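Local structure of cellobiose 2-epimerase (Caldibacillus thermoamylovorans, 5ZHB) at residues 67-70 / 71-74; 75-78 / 79-82. The protein interconverts cellobiose and its C2 epimer, 4-O-beta-D-glucosyl-D-mannose, by inverting the configuration at C2 of the reducing-end sugar. All coordinates share one frame; numbering follows the deposited sequence.

Contact 1: 67-70 / 71-74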
loop_
_atom_site.group_PDB
_atom_site.type_symbol
_atom_site.label_atom_id
_atom_site.label_comp_id
_atom_site.label_asym_id
_atom_site.label_seq_id
_atom_site.Cartn_x
_atom_site.Cartn_y
_atom_site.Cartn_z
ATOM N N LYS A 67 -13.403 16.549 1.454
ATOM C CA LYS A 67 -14.764 16.770 1.927
ATOM C C LYS A 67 -15.774 16.936 0.789
ATOM O O LYS A 67 -16.915 17.280 1.061
ATOM C CB LYS A 67 -14.850 17.957 2.895
ATOM C CG LYS A 67 -14.011 17.804 4.157
ATOM C CD LYS A 67 -13.958 19.075 4.991
ATOM C CE LYS A 67 -12.633 19.340 5.634
ATOM N NZ LYS A 67 -12.513 18.651 6.919
ATOM N N LYS A 68 -15.394 16.652 -0.462
ATOM C CA LYS A 68 -16.337 16.703 -1.564
ATOM C C LYS A 68 -17.240 15.478 -1.510
ATOM O O LYS A 68 -16.737 14.364 -1.397
ATOM C CB LYS A 68 -15.616 16.705 -2.911
ATOM C CG LYS A 68 -14.927 17.988 -3.335
ATOM C CD LYS A 68 -14.661 18.013 -4.842
ATOM C CE LYS A 68 -14.400 19.376 -5.408
ATOM N NZ LYS A 68 -13.278 19.999 -4.703
ATOM N N GLU A 69 -18.558 15.673 -1.655
ATOM C CA GLU A 69 -19.526 14.612 -1.417
ATOM C C GLU A 69 -19.440 13.536 -2.507
ATOM O O GLU A 69 -19.764 12.383 -2.253
ATOM C CB GLU A 69 -20.942 15.190 -1.314
ATOM C CG GLU A 69 -21.880 14.395 -0.403
ATOM C CD GLU A 69 -21.669 14.479 1.113
ATOM O OE1 GLU A 69 -20.747 15.168 1.629
ATOM O OE2 GLU A 69 -22.491 13.840 1.818
ATOM N N ALA A 70 -19.007 13.890 -3.717
ATOM C CA ALA A 70 -18.811 12.888 -4.756
ATOM C C ALA A 70 -17.865 11.780 -4.273
ATOM O O ALA A 70 -18.074 10.612 -4.596
ATOM C CB ALA A 70 -18.294 13.519 -6.018
ATOM N N TYR A 71 -16.858 12.140 -3.465
ATOM C CA TYR A 71 -15.854 11.186 -3.015
ATOM C C TYR A 71 -16.476 10.179 -2.046
ATOM O O TYR A 71 -16.160 8.991 -2.105
ATOM C CB TYR A 71 -14.640 11.901 -2.402
ATOM C CG TYR A 71 -13.904 12.860 -3.327
ATOM C CD1 TYR A 71 -13.959 12.742 -4.716
ATOM C CD2 TYR A 71 -13.139 13.890 -2.795
ATOM C CE1 TYR A 71 -13.283 13.622 -5.547
ATOM C CE2 TYR A 71 -12.478 14.789 -3.610
ATOM C CZ TYR A 71 -12.552 14.658 -4.982
ATOM O OH TYR A 71 -11.861 15.538 -5.748
ATOM N N LEU A 72 -17.358 10.662 -1.166
ATOM C CA LEU A 72 -18.138 9.812 -0.279
ATOM C C LEU A 72 -19.023 8.847 -1.066
ATOM O O LEU A 72 -19.185 7.697 -0.648
ATOM C CB LEU A 72 -18.999 10.617 0.697
ATOM C CG LEU A 72 -19.856 9.783 1.660
ATOM C CD1 LEU A 72 -18.989 8.870 2.509
ATOM C CD2 LEU A 72 -20.734 10.658 2.560
ATOM N N GLN A 73 -19.644 9.330 -2.153
ATOM C CA GLN A 73 -20.493 8.492 -2.989
ATOM C C GLN A 73 -19.662 7.381 -3.631
ATOM O O GLN A 73 -20.110 6.249 -3.744
ATOM C CB GLN A 73 -21.244 9.326 -4.024
ATOM C CG GLN A 73 -22.325 10.223 -3.416
ATOM C CD GLN A 73 -23.051 11.089 -4.425
ATOM O OE1 GLN A 73 -23.734 12.055 -4.061
ATOM N NE2 GLN A 73 -22.897 10.772 -5.704
ATOM N N GLN A 74 -18.436 7.697 -4.065
ATOM C CA GLN A 74 -17.560 6.666 -4.605
ATOM C C GLN A 74 -17.204 5.667 -3.508
ATOM O O GLN A 74 -17.240 4.457 -3.732
ATOM C CB GLN A 74 -16.315 7.306 -5.223
ATOM C CG GLN A 74 -16.626 8.276 -6.358
ATOM C CD GLN A 74 -17.276 7.570 -7.519
ATOM O OE1 GLN A 74 -16.829 6.501 -7.945
ATOM N NE2 GLN A 74 -18.360 8.144 -8.017
#

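Contact 2: 75-78 / 79-82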
loop_
_atom_site.group_PDB
_atom_site.type_symbol
_atom_site.label_atom_id
_atom_site.label_comp_id
_atom_site.label_asym_id
_atom_site.label_seq_id
_atom_site.Cartn_x
_atom_site.Cartn_y
_atom_site.Cartn_z
ATOM N N ALA A 75 -16.853 6.180 -2.320
ATOM C CA ALA A 75 -16.508 5.322 -1.186
ATOM C C ALA A 75 -17.647 4.360 -0.841
ATOM O O ALA A 75 -17.420 3.171 -0.595
ATOM C CB ALA A 75 -16.126 6.130 0.016
ATOM N N ASN A 76 -18.882 4.883 -0.775
ATOM C CA ASN A 76 -20.032 4.025 -0.523
ATOM C C ASN A 76 -20.136 2.886 -1.527
ATOM O O ASN A 76 -20.439 1.765 -1.129
ATOM C CB ASN A 76 -21.349 4.788 -0.568
ATOM C CG ASN A 76 -21.401 5.847 0.505
ATOM O OD1 ASN A 76 -20.849 5.676 1.608
ATOM N ND2 ASN A 76 -22.036 6.961 0.181
ATOM N N HIS A 77 -19.968 3.194 -2.821
ATOM C CA HIS A 77 -20.066 2.200 -3.877
ATOM C C HIS A 77 -19.015 1.097 -3.686
ATOM O O HIS A 77 -19.261 -0.094 -3.913
ATOM C CB HIS A 77 -19.908 2.909 -5.224
ATOM C CG HIS A 77 -20.136 2.033 -6.389
ATOM N ND1 HIS A 77 -21.411 1.649 -6.738
ATOM C CD2 HIS A 77 -19.307 1.433 -7.268
ATOM C CE1 HIS A 77 -21.356 0.872 -7.809
ATOM N NE2 HIS A 77 -20.086 0.707 -8.138
ATOM N N ALA A 78 -17.817 1.506 -3.262
ATOM C CA ALA A 78 -16.742 0.552 -3.012
ATOM C C ALA A 78 -17.057 -0.318 -1.800
ATOM O O ALA A 78 -16.836 -1.529 -1.830
ATOM C CB ALA A 78 -15.424 1.288 -2.872
ATOM N N TYR A 79 -17.607 0.297 -0.745
ATOM C CA TYR A 79 -17.954 -0.405 0.480
ATOM C C TYR A 79 -18.964 -1.530 0.218
ATOM O O TYR A 79 -18.783 -2.669 0.694
ATOM C CB TYR A 79 -18.459 0.600 1.514
ATOM C CG TYR A 79 -18.934 -0.096 2.770
ATOM C CD1 TYR A 79 -18.023 -0.520 3.723
ATOM C CD2 TYR A 79 -20.286 -0.325 2.999
ATOM C CE1 TYR A 79 -18.433 -1.162 4.873
ATOM C CE2 TYR A 79 -20.703 -0.977 4.144
ATOM C CZ TYR A 79 -19.778 -1.390 5.082
ATOM O OH TYR A 79 -20.145 -1.982 6.249
ATOM N N ARG A 80 -20.014 -1.193 -0.547
ATOM C CA ARG A 80 -21.041 -2.143 -0.959
ATOM C C ARG A 80 -20.448 -3.354 -1.670
ATOM O O ARG A 80 -20.736 -4.481 -1.315
ATOM C CB ARG A 80 -22.084 -1.496 -1.880
ATOM C CG ARG A 80 -22.974 -0.507 -1.140
ATOM C CD ARG A 80 -24.157 -0.090 -2.008
ATOM N NE ARG A 80 -23.865 0.892 -3.057
ATOM C CZ ARG A 80 -23.778 2.214 -2.909
ATOM N NH1 ARG A 80 -24.068 2.799 -1.752
ATOM N NH2 ARG A 80 -23.413 2.956 -3.940
ATOM N N PHE A 81 -19.613 -3.129 -2.672
ATOM C CA PHE A 81 -19.031 -4.241 -3.399
ATOM C C PHE A 81 -18.132 -5.094 -2.504
ATOM O O PHE A 81 -18.081 -6.321 -2.653
ATOM C CB PHE A 81 -18.209 -3.720 -4.584
ATOM C CG PHE A 81 -17.882 -4.847 -5.545
ATOM C CD1 PHE A 81 -18.895 -5.448 -6.280
ATOM C CD2 PHE A 81 -16.568 -5.309 -5.732
ATOM C CE1 PHE A 81 -18.595 -6.437 -7.209
ATOM C CE2 PHE A 81 -16.294 -6.342 -6.603
ATOM C CZ PHE A 81 -17.299 -6.890 -7.363
ATOM N N LEU A 82 -17.355 -4.427 -1.646
ATOM C CA LEU A 82 -16.447 -5.114 -0.738
ATOM C C LEU A 82 -17.243 -6.030 0.190
ATOM O O LEU A 82 -16.877 -7.191 0.335
ATOM C CB LEU A 82 -15.574 -4.147 0.061
ATOM C CG LEU A 82 -14.571 -4.791 1.025
ATOM C CD1 LEU A 82 -13.456 -5.470 0.226
ATOM C CD2 LEU A 82 -14.012 -3.792 2.021
#

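Contact 1: 67-70 / 71-74
Lys68 lies alongside Tyr71 at the start of helix 69-86, just after the short turn, with Lys67 at positive phi, that leads out of helix 49-66. Its CB sits over one face of the phenol ring, 4.0 Å from the centroid of the Tyr71 ring and displaced toward the rim, a CH-pi contact. Farther out, Lys68 CD reaches the hydroxyl end, 3.8 Å from Tyr71 OH. Tyr71 CG is anti to its own carbonyl carbon (chi1 -60°), which swings the ring back beside the lysine. The backbone closes the same turn: Tyr71 N donates to Lys68 O at 3.0 Å, from above the carbonyl plane and with a bent N-H...O angle of 143°.

Glu69 runs side by side with Leu72. A bend at chi2 (73°) turns the carboxylate so that Glu69 OE2 is 3.7 Å from Leu72 CD2, while OE1 is hydrogen-bonded to Tyr63 of helix 49-66. The Glu69 carbonyl begins the regular helical pattern, Gln73 N binding Glu69 O at 3.1 Å. Ala70 follows through its backbone, its O accepting from Gln74 N at 3.0 Å, with Gln74 CG packed against the same oxygen.

With a leucine in place of Tyr71, Lys68 CB would probably lose its aromatic platform and Glu13 its hydrogen bond with the hydroxyl. Both polar ends converge on Glu13 OE2, through a salt bridge from Lys68 NZ and a hydrogen bond with Tyr71 OH, so this carboxylate of helix 2-21 is likely stabilised in its charged form and ties that helix to the first turn of helix 69-86.

Contact 2: 75-78 / 79-82
Arg80 folds back over the preceding turn of helix 69-86, one of the paired helices of the (alpha/alpha)6 barrel to which this epimerase family belongs. Its CB is 3.7 Å from Asn76 O, the carbonyl that also accepts Arg80 N in a nearly straight bond (3.0 Å, 169°). CG comes closer to the same oxygen, and a bend at chi3 (-77°) lays the guanidinium across the backbone with one face over Asn76 O. From there the two terminal nitrogens part: Arg80 NH1 reaches Asn76 CB at 3.6 Å, whereas NH2 approaches His77. The imidazole and guanidinium planes are steeply inclined, 72° apart, with NH2 at the ring edge.

Tyr79, Phe81 and Leu82 continue the helical ladder by donating their N-H groups to Ala75, His77 and Ala78 O. The buried flanks pack elsewhere: Ala75 and Ala78 against helix 49-66, and Tyr79 on Tyr124 of helix 111-128, whose hydroxyl is hydrogen-bonded to Asn76 OD1. Tyr79 OH is hydrogen-bonded to Glu132. Arg80 NH2 ends 3.4 Å from His77 CA and 3.7 Å from His77 ND1.

In the fold
Contacts 1 and 2 are consecutive pieces of helix 69-86, with centres about 12 Å apart, and contact 2 takes up the chain where contact 1 stops. The helix goes from a mostly exposed beginning to a buried middle: the centre of contact 1 lies about 22 Å from the centre of the chain, that of contact 2 about 19 Å. Helix 49-66 runs beside both, meeting Tyr71 and Leu72 in the first and reaching as far as Phe81 in the second. Tyr31 also spans the junction, hydrogen-bonded to Gln74 and touching Ala78. Other neighbours differ, helix 2-21 at 67-74 and helices 111-128 and 131-145 at 75-82.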